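Long-range contact in NtrC family transcriptional regulator (Clostridium acetobutylicum ATCC 824, PDB 2Q5C), which probably acts as a sigma-54-dependent transcriptional activator, this chain being the N-terminal PrpR_N-type domain that precedes its PAS and AAA modules: residues T79-F93 against L161-L173. Residues are numbered along the deposited sequence; the frame is centred on the assembly and turned at random.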
loop_
_atom_site.group_PDB
_atom_site.type_symbol
_atom_site.label_atom_id
_atom_site.label_comp_id
_atom_site.label_asym_id
_atom_site.label_seq_id
_atom_site.Cartn_x
_atom_site.Cartn_y
_atom_site.Cartn_z
ATOM N N THR A 79 2.373 8.354 -0.802
ATOM C CA THR A 79 2.674 9.779 -0.941
ATOM C C THR A 79 1.956 10.429 -2.110
ATOM O O THR A 79 1.411 9.766 -2.999
ATOM C CB THR A 79 4.144 10.084 -1.082
ATOM O OG1 THR A 79 4.585 9.652 -2.378
ATOM C CG2 THR A 79 4.956 9.355 -0.019
ATOM N N ARG A 80 2.000 11.755 -2.097
ATOM C CA ARG A 80 1.371 12.525 -3.163
ATOM C C ARG A 80 2.104 12.275 -4.470
ATOM O O ARG A 80 1.456 12.119 -5.532
ATOM C CB ARG A 80 1.350 14.026 -2.834
ATOM C CG ARG A 80 0.370 14.396 -1.732
ATOM C CD ARG A 80 0.653 15.847 -1.266
ATOM N NE ARG A 80 -0.201 16.236 -0.157
ATOM C CZ ARG A 80 -0.216 17.453 0.372
ATOM N NH1 ARG A 80 0.576 18.386 -0.126
ATOM N NH2 ARG A 80 -1.014 17.727 1.396
ATOM N N PHE A 81 3.430 12.188 -4.414
ATOM C CA PHE A 81 4.186 11.956 -5.655
ATOM C C PHE A 81 3.977 10.506 -6.155
ATOM O O PHE A 81 3.916 10.271 -7.377
ATOM C CB PHE A 81 5.677 12.227 -5.440
ATOM C CG PHE A 81 6.469 12.275 -6.708
ATOM C CD1 PHE A 81 6.278 13.309 -7.603
ATOM C CD2 PHE A 81 7.441 11.332 -6.974
ATOM C CE1 PHE A 81 7.022 13.379 -8.789
ATOM C CE2 PHE A 81 8.203 11.403 -8.145
ATOM C CZ PHE A 81 7.989 12.431 -9.040
ATOM N N ASP A 82 3.853 9.541 -5.250
ATOM C CA ASP A 82 3.510 8.164 -5.647
ATOM C C ASP A 82 2.199 8.194 -6.436
ATOM O O ASP A 82 2.045 7.507 -7.475
ATOM C CB ASP A 82 3.254 7.263 -4.427
ATOM C CG ASP A 82 4.498 6.946 -3.587
ATOM O OD1 ASP A 82 5.598 6.859 -4.152
ATOM O OD2 ASP A 82 4.277 6.731 -2.357
ATOM N N THR A 83 1.222 8.952 -5.942
ATOM C CA THR A 83 -0.090 9.039 -6.619
ATOM C C THR A 83 0.050 9.713 -7.995
ATOM O O THR A 83 -0.511 9.233 -8.975
ATOM C CB THR A 83 -1.068 9.792 -5.730
ATOM O OG1 THR A 83 -1.231 9.054 -4.514
ATOM C CG2 THR A 83 -2.447 9.842 -6.409
ATOM N N MET A 84 0.788 10.807 -8.070
ATOM C CA MET A 84 0.958 11.481 -9.339
ATOM C C MET A 84 1.624 10.567 -10.334
ATOM O O MET A 84 1.175 10.505 -11.477
ATOM C CB MET A 84 1.752 12.770 -9.158
ATOM C CG MET A 84 1.084 13.758 -8.238
ATOM S SD MET A 84 -0.595 14.229 -8.746
ATOM C CE MET A 84 -0.240 15.418 -10.059
ATOM N N ARG A 85 2.678 9.848 -9.927
ATOM C CA ARG A 85 3.341 8.901 -10.860
ATOM C C ARG A 85 2.319 7.921 -11.449
ATOM O O ARG A 85 2.342 7.640 -12.659
ATOM C CB ARG A 85 4.385 8.059 -10.130
ATOM C CG ARG A 85 5.707 8.736 -9.812
ATOM C CD ARG A 85 6.518 7.814 -8.922
ATOM N NE ARG A 85 7.947 8.119 -8.980
ATOM C CZ ARG A 85 8.852 7.648 -8.125
ATOM N NH1 ARG A 85 8.495 6.858 -7.145
ATOM N NH2 ARG A 85 10.134 8.007 -8.260
ATOM N N ALA A 86 1.414 7.419 -10.613
ATOM C CA ALA A 86 0.437 6.450 -11.088
ATOM C C ALA A 86 -0.555 7.093 -12.039
ATOM O O ALA A 86 -0.880 6.482 -13.073
ATOM C CB ALA A 86 -0.275 5.776 -9.934
ATOM N N VAL A 87 -1.032 8.285 -11.729
ATOM C CA VAL A 87 -1.984 8.953 -12.625
ATOM C C VAL A 87 -1.302 9.252 -13.958
ATOM O O VAL A 87 -1.881 9.063 -15.047
ATOM C CB VAL A 87 -2.514 10.209 -11.981
ATOM C CG1 VAL A 87 -3.334 11.035 -13.020
ATOM C CG2 VAL A 87 -3.359 9.853 -10.759
ATOM N N TYR A 88 -0.088 9.755 -13.910
ATOM C CA TYR A 88 0.670 10.006 -15.116
ATOM C C TYR A 88 0.777 8.756 -15.991
ATOM O O TYR A 88 0.567 8.829 -17.206
ATOM C CB TYR A 88 2.049 10.550 -14.705
ATOM C CG TYR A 88 3.031 10.620 -15.805
ATOM C CD1 TYR A 88 2.921 11.601 -16.774
ATOM C CD2 TYR A 88 4.078 9.710 -15.885
ATOM C CE1 TYR A 88 3.829 11.677 -17.824
ATOM C CE2 TYR A 88 5.015 9.797 -16.930
ATOM C CZ TYR A 88 4.871 10.785 -17.877
ATOM O OH TYR A 88 5.747 10.877 -18.929
ATOM N N ASN A 89 1.075 7.606 -15.404
ATOM C CA ASN A 89 1.176 6.372 -16.159
ATOM C C ASN A 89 -0.177 5.934 -16.699
ATOM O O ASN A 89 -0.262 5.447 -17.840
ATOM C CB ASN A 89 1.709 5.265 -15.273
ATOM C CG ASN A 89 3.191 5.370 -15.026
ATOM O OD1 ASN A 89 3.946 5.815 -15.884
ATOM N ND2 ASN A 89 3.621 4.887 -13.870
ATOM N N ALA A 90 -1.231 6.133 -15.917
ATOM C CA ALA A 90 -2.590 5.693 -16.303
ATOM C C ALA A 90 -3.135 6.451 -17.504
ATOM O O ALA A 90 -4.039 5.960 -18.185
ATOM C CB ALA A 90 -3.543 5.810 -15.121
ATOM N N LYS A 91 -2.569 7.616 -17.779
ATOM C CA LYS A 91 -3.046 8.449 -18.889
ATOM C C LYS A 91 -2.850 7.754 -20.213
ATOM O O LYS A 91 -3.500 8.116 -21.221
ATOM C CB LYS A 91 -2.307 9.786 -18.919
ATOM C CG LYS A 91 -2.804 10.770 -17.917
ATOM C CD LYS A 91 -2.038 12.110 -17.987
ATOM C CE LYS A 91 -2.264 12.838 -19.338
ATOM N NZ LYS A 91 -1.380 14.044 -19.416
ATOM N N ARG A 92 -1.992 6.757 -20.253
ATOM C CA ARG A 92 -1.844 6.058 -21.539
ATOM C C ARG A 92 -3.126 5.361 -21.948
ATOM O O ARG A 92 -3.312 5.048 -23.139
ATOM C CB ARG A 92 -0.710 5.060 -21.507
ATOM C CG ARG A 92 -0.953 3.844 -20.684
ATOM C CD ARG A 92 0.367 3.128 -20.574
ATOM N NE ARG A 92 0.305 1.798 -19.976
ATOM C CZ ARG A 92 0.255 1.559 -18.668
ATOM N NH1 ARG A 92 0.211 2.575 -17.789
ATOM N NH2 ARG A 92 0.224 0.303 -18.236
ATOM N N PHE A 93 -3.986 5.068 -20.970
ATOM C CA PHE A 93 -5.247 4.363 -21.267
ATOM C C PHE A 93 -6.371 5.285 -21.648
ATOM O O PHE A 93 -7.354 4.833 -22.259
ATOM C CB PHE A 93 -5.702 3.497 -20.088
ATOM C CG PHE A 93 -4.721 2.442 -19.670
ATOM C CD1 PHE A 93 -4.379 1.406 -20.519
ATOM C CD2 PHE A 93 -4.170 2.467 -18.392
ATOM C CE1 PHE A 93 -3.482 0.414 -20.108
ATOM C CE2 PHE A 93 -3.282 1.468 -17.968
ATOM C CZ PHE A 93 -2.942 0.448 -18.827
ATOM N N LEU A 161 -11.684 -3.740 -16.231
ATOM C CA LEU A 161 -11.191 -2.370 -16.345
ATOM C C LEU A 161 -9.672 -2.346 -16.447
ATOM O O LEU A 161 -9.020 -3.363 -16.256
ATOM C CB LEU A 161 -11.633 -1.536 -15.144
ATOM C CG LEU A 161 -13.130 -1.570 -14.824
ATOM C CD1 LEU A 161 -13.394 -0.739 -13.602
ATOM C CD2 LEU A 161 -13.974 -1.109 -16.033
ATOM N N TYR A 162 -9.114 -1.194 -16.796
ATOM C CA TYR A 162 -7.661 -1.023 -16.695
ATOM C C TYR A 162 -7.336 -0.616 -15.258
ATOM O O TYR A 162 -8.069 0.146 -14.649
ATOM C CB TYR A 162 -7.185 0.073 -17.624
ATOM C CG TYR A 162 -7.315 -0.210 -19.100
ATOM C CD1 TYR A 162 -6.582 -1.217 -19.698
ATOM C CD2 TYR A 162 -8.152 0.562 -19.885
ATOM C CE1 TYR A 162 -6.680 -1.457 -21.051
ATOM C CE2 TYR A 162 -8.261 0.326 -21.247
ATOM C CZ TYR A 162 -7.525 -0.690 -21.806
ATOM O OH TYR A 162 -7.587 -0.948 -23.161
ATOM N N GLY A 163 -6.218 -1.125 -14.765
ATOM C CA GLY A 163 -5.774 -0.853 -13.380
ATOM C C GLY A 163 -4.344 -0.376 -13.382
ATOM O O GLY A 163 -3.472 -0.957 -14.044
ATOM N N GLU A 164 -4.092 0.708 -12.666
ATOM C CA GLU A 164 -2.739 1.195 -12.538
ATOM C C GLU A 164 -2.465 1.358 -11.031
ATOM O O GLU A 164 -3.114 2.161 -10.336
ATOM C CB GLU A 164 -2.598 2.544 -13.214
ATOM C CG GLU A 164 -1.172 3.100 -13.104
ATOM C CD GLU A 164 -0.201 2.468 -14.093
ATOM O OE1 GLU A 164 -0.636 2.038 -15.196
ATOM O OE2 GLU A 164 1.007 2.400 -13.778
ATOM N N THR A 165 -1.519 0.558 -10.535
ATOM C CA THR A 165 -1.244 0.501 -9.101
ATOM C C THR A 165 -0.370 1.642 -8.647
ATOM O O THR A 165 0.609 1.981 -9.305
ATOM C CB THR A 165 -0.577 -0.845 -8.753
ATOM O OG1 THR A 165 -1.399 -1.908 -9.229
ATOM C CG2 THR A 165 -0.440 -1.012 -7.283
ATOM N N ILE A 166 -0.719 2.223 -7.500
ATOM C CA ILE A 166 0.120 3.254 -6.891
ATOM C C ILE A 166 1.203 2.532 -6.130
ATOM O O ILE A 166 0.881 1.746 -5.228
ATOM C CB ILE A 166 -0.686 4.120 -5.931
ATOM C CG1 ILE A 166 -1.816 4.832 -6.679
ATOM C CG2 ILE A 166 0.200 5.192 -5.278
ATOM C CD1 ILE A 166 -2.819 5.460 -5.734
ATOM N N ASN A 167 2.452 2.818 -6.491
ATOM C CA ASN A 167 3.603 2.109 -5.910
ATOM C C ASN A 167 4.250 2.921 -4.812
ATOM O O ASN A 167 3.845 4.024 -4.518
ATOM C CB ASN A 167 4.603 1.772 -7.021
ATOM C CG ASN A 167 4.029 0.764 -8.027
ATOM O OD1 ASN A 167 3.356 -0.208 -7.640
ATOM N ND2 ASN A 167 4.239 1.030 -9.322
ATOM N N SER A 168 5.268 2.324 -4.230
ATOM C CA SER A 168 6.070 2.945 -3.207
ATOM C C SER A 168 7.485 2.817 -3.697
ATOM O O SER A 168 7.787 2.010 -4.586
ATOM C CB SER A 168 5.939 2.170 -1.906
ATOM O OG SER A 168 6.676 2.838 -0.910
ATOM N N GLY A 169 8.365 3.577 -3.095
ATOM C CA GLY A 169 9.742 3.564 -3.538
ATOM C C GLY A 169 10.733 3.336 -2.428
ATOM O O GLY A 169 10.370 3.082 -1.270
ATOM N N GLU A 170 11.990 3.429 -2.801
ATOM C CA GLU A 170 13.096 3.183 -1.884
ATOM C C GLU A 170 13.123 4.122 -0.699
ATOM O O GLU A 170 13.323 3.682 0.438
ATOM C CB GLU A 170 14.444 3.191 -2.638
ATOM C CG GLU A 170 15.637 3.122 -1.699
ATOM C CD GLU A 170 16.917 2.830 -2.413
ATOM O OE1 GLU A 170 16.859 2.548 -3.632
ATOM O OE2 GLU A 170 17.980 2.868 -1.734
ATOM N N GLU A 171 12.945 5.413 -0.928
ATOM C CA GLU A 171 13.057 6.334 0.181
ATOM C C GLU A 171 11.979 6.058 1.228
ATOM O O GLU A 171 12.250 6.079 2.432
ATOM C CB GLU A 171 13.033 7.775 -0.322
ATOM C CG GLU A 171 13.253 8.812 0.760
ATOM C CD GLU A 171 14.628 8.755 1.448
ATOM O OE1 GLU A 171 15.605 8.176 0.896
ATOM O OE2 GLU A 171 14.716 9.328 2.564
ATOM N N SER A 172 10.758 5.777 0.782
ATOM C CA SER A 172 9.656 5.461 1.693
ATOM C C SER A 172 9.975 4.203 2.533
ATOM O O SER A 172 9.702 4.133 3.753
ATOM C CB SER A 172 8.364 5.252 0.884
ATOM O OG SER A 172 7.894 6.494 0.356
ATOM N N LEU A 173 10.566 3.200 1.900
ATOM C CA LEU A 173 10.891 1.976 2.621
ATOM C C LEU A 173 12.043 2.205 3.592
ATOM O O LEU A 173 11.978 1.715 4.719
ATOM C CB LEU A 173 11.208 0.841 1.640
ATOM C CG LEU A 173 11.505 -0.520 2.286
ATOM C CD1 LEU A 173 10.355 -0.966 3.215
ATOM C CD2 LEU A 173 11.742 -1.564 1.197
HETATM O O HOH W 1 3.439 5.137 -7.963
HETATM O O HOH W 2 4.834 5.010 -0.436
HETATM O O HOH W 3 7.376 6.292 -2.235
HETATM O O HOH W 4 -0.963 -0.636 -15.377
#
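In the lobe of this PrpR_N-type domain built on the second of two parallel four-stranded sheets, helix 80-90 packs against the outermost strand, 162-165, running nearly antiparallel to it (150°) with the axes 8.1 Å apart. At the start of the strand, Phe93 and Tyr162 form an offset stack, their planes 11° apart and centroids 4.2 Å apart, with Phe93 CD1 over the centre of the tyrosine ring. Glu164 has CG anti to its backbone N, which lays CG against Ala86 O, and the bend at chi2 turns the carboxylate so that OE1 reaches Arg92 NH1 at 2.8 Å. In this salt bridge NH1 comes to OE1 from above the carboxylate plane, 37° out of it, and a water also donates to OE1. Arg92 NH1 additionally donates to Asn89 O, so NH1 is held by both acceptors. Ala86 CB lies 3.7 Å from Ile166 CG1. Asp82 closes a capping box with Thr79: OD2 accepts from Thr79 N at 2.9 Å, while Asp82 N donates to Thr79 OG1 at 3.0 Å. Waters link its carboxylate to Ser168 OG and, weakly, to Gly169 N, the N-cap of the next helix. Strand 145-148 borders strand 162-165 and touches Ala86 and Ile166 through Val147; helix 109-116 packs against Val87, and helix 14-27 meets Ser168.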